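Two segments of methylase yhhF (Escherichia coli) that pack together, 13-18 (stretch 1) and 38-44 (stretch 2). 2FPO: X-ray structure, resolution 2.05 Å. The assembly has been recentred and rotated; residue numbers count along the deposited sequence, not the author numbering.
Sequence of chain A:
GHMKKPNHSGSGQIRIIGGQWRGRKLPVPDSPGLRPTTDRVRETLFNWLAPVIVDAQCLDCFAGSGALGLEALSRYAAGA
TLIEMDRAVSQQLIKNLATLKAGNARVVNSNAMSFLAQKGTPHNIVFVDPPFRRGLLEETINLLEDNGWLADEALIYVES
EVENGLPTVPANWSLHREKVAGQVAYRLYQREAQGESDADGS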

# COMPACT_ATOMS: atom_id res chain seq x y z
N GLN A 13 14.06 9.98 8.13
CA GLN A 13 13.79 10.66 6.86
C GLN A 13 13.25 9.66 5.84
O GLN A 13 13.72 8.51 5.77
N ILE A 14 12.27 10.11 5.06
CA ILE A 14 11.73 9.38 3.91
C ILE A 14 12.04 10.21 2.68
O ILE A 14 11.80 11.42 2.68
N ARG A 15 12.61 9.59 1.64
CA ARG A 15 12.79 10.33 0.40
C ARG A 15 11.79 9.83 -0.64
O ARG A 15 11.65 8.63 -0.83
N ILE A 16 11.06 10.76 -1.25
CA ILE A 16 10.17 10.47 -2.37
C ILE A 16 11.03 10.41 -3.65
O ILE A 16 11.66 11.39 -4.05
N ILE A 17 11.06 9.25 -4.28
CA ILE A 17 12.02 9.05 -5.36
C ILE A 17 11.48 9.37 -6.75
O ILE A 17 12.25 9.43 -7.70
N GLY A 18 10.16 9.57 -6.86
CA GLY A 18 9.54 9.86 -8.15
C GLY A 18 8.38 10.83 -8.12
O GLY A 18 7.87 11.19 -7.05
N THR A 38 12.74 0.85 1.42
CA THR A 38 13.96 1.23 0.68
C THR A 38 13.62 1.78 -0.69
O THR A 38 12.47 1.68 -1.17
N ASP A 39 14.64 2.34 -1.33
CA ASP A 39 14.50 2.96 -2.62
C ASP A 39 14.30 1.89 -3.70
O ASP A 39 13.43 2.04 -4.54
N ARG A 40 15.08 0.82 -3.65
CA ARG A 40 15.05 -0.19 -4.71
C ARG A 40 13.73 -0.94 -4.77
O ARG A 40 13.22 -1.21 -5.86
N VAL A 41 13.18 -1.24 -3.60
CA VAL A 41 11.82 -1.77 -3.47
C VAL A 41 10.81 -0.85 -4.15
O VAL A 41 10.09 -1.26 -5.06
N ARG A 42 10.75 0.40 -3.71
CA ARG A 42 9.78 1.36 -4.25
C ARG A 42 9.98 1.55 -5.74
O ARG A 42 9.02 1.63 -6.51
N GLU A 43 11.25 1.60 -6.15
CA GLU A 43 11.60 1.74 -7.55
C GLU A 43 11.02 0.60 -8.38
O GLU A 43 10.35 0.85 -9.38
N THR A 44 11.23 -0.63 -7.94
CA THR A 44 10.68 -1.81 -8.61
C THR A 44 9.14 -1.77 -8.67
O THR A 44 8.55 -1.97 -9.74

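What holds the two stretches together most firmly? Arg-42 points from the helix toward stretch 1, its m, t, m side chain carrying the guanidinium to the backbone carbonyl of Arg-15. NH1 of Arg-42 donates to O of Arg-15 at 2.5 Å, and Arg-42 NH2 adds a weak bond to the same Arg-15 O at 3.0 Å. The oxygen lies near the guanidinium plane, at its edge, where the N-H groups can reach it.

How does Asp-39 join this network? Its chi1 is m, and its carboxylate serves two arginines. OD2 of Asp-39 accepts a salt-bridged hydrogen bond from NH2 of Arg-15 at 2.6 Å, while Asp-39 OD1 lies 3.3 Å from Arg-42 NH2 in a salt bridge within the helix. Arg-15 leaves its backbone sideways, but its t, t, p side chain brings its end nearer.

Where is the apolar packing? Ile-17, with chi1 p and chi2 t, points toward the helix. Its CD1 lies 4.2 Å from CB of Arg-42 and 4.1 Å from CB of Glu-43, while its CG2 approaches CG of Asp-39 at 3.9 Å.

What lies farther out? Ile-14, m, m and directed sideways, brings CG2 to 4.3 Å from Arg-42 NH1. Ile-16 points away.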

# COMPACT_ATOMS: atom_id res chain seq x y z
CB GLN A 13 15.05 11.31 6.29
CG GLN A 13 15.76 12.33 7.18
CD GLN A 13 15.67 13.76 6.64
OE1 GLN A 13 14.99 14.61 7.21
NE2 GLN A 13 16.35 14.01 5.53
CB ILE A 14 10.17 9.17 4.05
CG1 ILE A 14 9.86 8.03 5.02
CG2 ILE A 14 9.49 8.87 2.71
CD1 ILE A 14 10.73 6.80 4.90
CB ARG A 15 14.24 10.28 -0.11
CG ARG A 15 14.56 11.43 -1.08
CD ARG A 15 15.93 11.29 -1.78
NE ARG A 15 16.19 9.91 -2.18
CZ ARG A 15 17.09 9.52 -3.08
NH1 ARG A 15 17.86 10.41 -3.71
NH2 ARG A 15 17.22 8.22 -3.34
CB ILE A 16 9.02 11.47 -2.48
CG1 ILE A 16 8.06 11.31 -1.27
CG2 ILE A 16 8.26 11.27 -3.79
CD1 ILE A 16 6.97 12.35 -1.16
CB ILE A 17 12.66 7.66 -5.32
CG1 ILE A 17 11.60 6.58 -5.33
CG2 ILE A 17 13.60 7.53 -4.11
CD1 ILE A 17 12.06 5.31 -5.95
CB THR A 38 14.94 0.05 0.45
OG1 THR A 38 14.27 -0.98 -0.28
CG2 THR A 38 15.50 -0.50 1.76
CB ASP A 39 15.73 3.81 -2.94
CG ASP A 39 15.82 5.07 -2.09
OD1 ASP A 39 15.02 5.26 -1.13
OD2 ASP A 39 16.72 5.89 -2.39
CB ARG A 40 16.23 -1.15 -4.59
CG ARG A 40 17.41 -0.68 -5.38
CD ARG A 40 18.47 -1.76 -5.52
NE ARG A 40 19.72 -1.22 -6.02
CZ ARG A 40 20.48 -0.35 -5.36
NH1 ARG A 40 21.61 0.08 -5.89
NH2 ARG A 40 20.10 0.08 -4.16
CB VAL A 41 11.46 -1.96 -1.97
CG1 VAL A 41 9.95 -2.24 -1.78
CG2 VAL A 41 12.34 -3.08 -1.36
CB ARG A 42 9.85 2.70 -3.50
CG ARG A 42 8.94 2.76 -2.29
CD ARG A 42 8.96 4.14 -1.65
NE ARG A 42 10.24 4.40 -0.99
CZ ARG A 42 10.71 5.60 -0.69
NH1 ARG A 42 10.01 6.69 -1.00
NH2 ARG A 42 11.89 5.71 -0.11
CB GLU A 43 13.12 1.78 -7.66
CG GLU A 43 13.64 2.22 -8.99
CD GLU A 43 15.17 2.29 -8.98
OE1 GLU A 43 15.72 3.31 -9.45
OE2 GLU A 43 15.82 1.34 -8.48
CB THR A 44 11.17 -3.11 -7.91
OG1 THR A 44 12.60 -3.16 -7.94
CG2 THR A 44 10.63 -4.36 -8.59